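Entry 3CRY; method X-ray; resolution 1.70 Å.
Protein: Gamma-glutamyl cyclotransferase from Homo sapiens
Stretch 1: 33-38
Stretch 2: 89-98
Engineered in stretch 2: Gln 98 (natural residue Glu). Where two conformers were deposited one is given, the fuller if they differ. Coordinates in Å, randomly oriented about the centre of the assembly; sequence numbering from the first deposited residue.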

# COMPACT_ATOMS: atom_id res chain seq x y z
N LEU A 33 12.97 5.23 -20.32
CA LEU A 33 11.98 5.39 -21.41
C LEU A 33 10.91 6.44 -21.11
O LEU A 33 10.60 7.28 -21.98
N ARG A 34 10.34 6.41 -19.91
CA ARG A 34 9.36 7.42 -19.51
C ARG A 34 9.89 8.38 -18.44
O ARG A 34 9.38 9.49 -18.28
N ASN A 35 10.94 7.95 -17.73
CA ASN A 35 11.53 8.78 -16.67
C ASN A 35 12.99 9.13 -16.95
O ASN A 35 13.88 8.74 -16.19
N PRO A 36 13.25 9.88 -18.04
CA PRO A 36 14.64 10.06 -18.47
C PRO A 36 15.58 10.77 -17.49
O PRO A 36 16.80 10.60 -17.59
N SER A 37 15.05 11.53 -16.54
CA SER A 37 15.95 12.24 -15.61
C SER A 37 16.20 11.49 -14.28
O SER A 37 16.93 11.98 -13.42
N ALA A 38 15.59 10.31 -14.11
CA ALA A 38 15.88 9.45 -12.95
C ALA A 38 17.38 9.20 -12.86
O ALA A 38 18.04 8.93 -13.86
N SER A 89 8.65 17.07 -9.49
CA SER A 89 7.83 17.32 -10.70
C SER A 89 7.40 16.05 -11.47
O SER A 89 6.50 16.11 -12.34
N ASN A 90 8.05 14.93 -11.12
CA ASN A 90 7.89 13.62 -11.76
C ASN A 90 6.82 12.73 -11.08
O ASN A 90 6.41 11.72 -11.67
N LEU A 91 6.41 13.09 -9.86
CA LEU A 91 5.48 12.30 -9.02
C LEU A 91 4.23 11.83 -9.78
O LEU A 91 3.93 10.63 -9.86
N ASN A 92 3.47 12.79 -10.31
CA ASN A 92 2.25 12.45 -11.02
C ASN A 92 2.46 11.53 -12.22
O ASN A 92 1.65 10.64 -12.47
N SER A 93 3.56 11.74 -12.95
CA SER A 93 3.89 10.91 -14.10
C SER A 93 4.15 9.45 -13.70
O SER A 93 3.67 8.52 -14.34
N LEU A 94 4.93 9.27 -12.63
CA LEU A 94 5.28 7.92 -12.16
C LEU A 94 4.03 7.16 -11.73
O LEU A 94 3.85 5.99 -12.08
N ASP A 95 3.14 7.85 -11.01
CA ASP A 95 1.84 7.30 -10.63
C ASP A 95 1.05 6.83 -11.85
O ASP A 95 0.51 5.72 -11.86
N GLU A 96 0.98 7.68 -12.88
CA GLU A 96 0.25 7.36 -14.10
C GLU A 96 0.82 6.12 -14.79
O GLU A 96 0.07 5.27 -15.29
N GLN A 97 2.14 6.01 -14.79
CA GLN A 97 2.81 4.85 -15.37
C GLN A 97 2.42 3.53 -14.72
O GLN A 97 2.36 2.49 -15.38
N GLN A 98 2.14 3.58 -13.42
CA GLN A 98 1.81 2.39 -12.64
C GLN A 98 0.30 2.12 -12.60
O GLN A 98 -0.15 1.21 -11.88

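Two primary amides that meet head to head can each give one hydrogen bond and accept one, and the contact between residues 33-38 and 89-98 of human gamma-glutamyl cyclotransferase is a compact example. Asn 35, buried in the loop that opens a type I turn ending at Ala 38, directs its CA-to-CB bond toward the helix, with chi1 in the m well and chi2 at -80°. Gln 97, in the last turn of that helix, points toward the loop with chi1 m, chi2 t and chi3 at 39°. These torsions bring the two amides into a reciprocal pair: Gln 97 NE2 donates to Asn 35 OD1 at 2.8 Å, and Asn 35 ND2 donates to Gln 97 OE1, also at 2.8 Å. Because each amide presents one donor and one acceptor, the pairing closes a small ring of hydrogen bonds. The two acceptors, Asn 35 OD1 and Gln 97 OE1, consequently lie 3.5 Å apart without bonding to one another.

The longer side chain of the pair has a second partner within its own helix. Gln 97 NE2 also donates to Ser 93 OG at 3.0 Å, one helical turn earlier, where Ser 93 adopts the t rotamer and its CA-to-CB bond points toward the loop. The same hydroxyl reaches the first stretch through solvent: a water lies 2.8 Å from Ser 93 OG and donates to the backbone Arg 34 O at 2.9 Å. Ser 93 therefore links the amide pair to the water bridge, although its own direct contact with the loop is slight.

Nonpolar atoms fill in around this polar centre. Arg 34, with chi1 m, lays its CB 3.7 Å from Gln 97 CD, so that the aliphatic start of a charged side chain packs on the amide carbon. Leu 94 (chi1 t, chi2 p) sets out sideways, yet its end comes nearer the loop, placing CD1 4.0 Å from Asn 35 OD1.

At the far end of the contact from Arg 34, two further polar side chains point toward the opposite stretch: Asn 90, whose chi1 of -134° lies between wells and which gives up substantial surface to the loop, and Ser 37, in the p rotamer.

The spacing is that of a helical face: Ser 93, Leu 94 and Gln 97, with Asn 90 from the 3-10 segment before them, supply the contact, whereas Leu 91, Asn 92, Asp 95 and Glu 96 remain out of reach. The engineered Gln 98, just beyond the helix, likewise takes no part. In all, the two stretches bury 244 Å², a modest area organised around one amide pair.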

# COMPACT_ATOMS: atom_id res chain seq x y z
CB LEU A 33 11.30 4.07 -21.78
CG LEU A 33 12.10 3.09 -22.64
CD1 LEU A 33 11.33 1.77 -22.72
CD2 LEU A 33 12.38 3.65 -24.06
CB ARG A 34 8.04 6.77 -19.08
CG ARG A 34 7.12 6.47 -20.26
CD ARG A 34 6.14 5.34 -19.96
NE ARG A 34 6.75 4.02 -20.09
CZ ARG A 34 6.77 3.30 -21.22
NH1 ARG A 34 6.23 3.78 -22.33
NH2 ARG A 34 7.35 2.10 -21.24
CB ASN A 35 11.38 8.09 -15.30
CG ASN A 35 9.98 7.58 -15.07
OD1 ASN A 35 9.07 8.34 -14.70
ND2 ASN A 35 9.78 6.29 -15.32
CB PRO A 36 14.53 10.83 -19.81
CG PRO A 36 13.12 11.16 -20.00
CD PRO A 36 12.28 10.58 -18.91
CB SER A 37 15.49 13.68 -15.36
OG SER A 37 14.26 13.71 -14.68
CB ALA A 38 15.13 8.12 -13.07
CB SER A 89 8.59 18.25 -11.66
OG SER A 89 9.80 17.65 -12.09
CB ASN A 90 9.24 12.88 -11.69
CG ASN A 90 9.63 12.21 -13.00
OD1 ASN A 90 8.94 11.32 -13.51
ND2 ASN A 90 10.78 12.63 -13.54
CB LEU A 91 5.04 13.13 -7.79
CG LEU A 91 5.38 12.82 -6.33
CD1 LEU A 91 6.40 11.72 -6.10
CD2 LEU A 91 5.77 14.08 -5.55
CB ASN A 92 1.50 13.73 -11.43
CG ASN A 92 0.90 14.44 -10.23
OD1 ASN A 92 0.67 13.83 -9.19
ND2 ASN A 92 0.65 15.74 -10.38
CB SER A 93 5.08 11.49 -14.85
OG SER A 93 5.43 10.66 -15.94
CB LEU A 94 6.30 8.01 -11.03
CG LEU A 94 7.02 6.73 -10.60
CD1 LEU A 94 7.71 6.01 -11.78
CD2 LEU A 94 7.99 7.02 -9.45
CB ASP A 95 1.01 8.31 -9.83
CG ASP A 95 1.56 8.60 -8.43
OD1 ASP A 95 2.58 7.99 -8.00
OD2 ASP A 95 0.95 9.46 -7.75
CB GLU A 96 0.27 8.57 -15.05
CG GLU A 96 -1.01 9.38 -15.01
CD GLU A 96 -2.09 8.77 -15.87
OE1 GLU A 96 -1.75 8.30 -16.97
OE2 GLU A 96 -3.27 8.75 -15.46
CB GLN A 97 4.31 5.03 -15.29
CG GLN A 97 4.82 6.19 -16.14
CD GLN A 97 6.25 6.54 -15.84
OE1 GLN A 97 7.07 5.66 -15.61
NE2 GLN A 97 6.56 7.83 -15.82
CB GLN A 98 2.35 2.52 -11.22
CG GLN A 98 3.86 2.72 -11.12
CD GLN A 98 4.64 1.50 -11.55
OE1 GLN A 98 4.21 0.36 -11.34
NE2 GLN A 98 5.80 1.73 -12.14
O HOH W 1 7.92 11.56 -16.81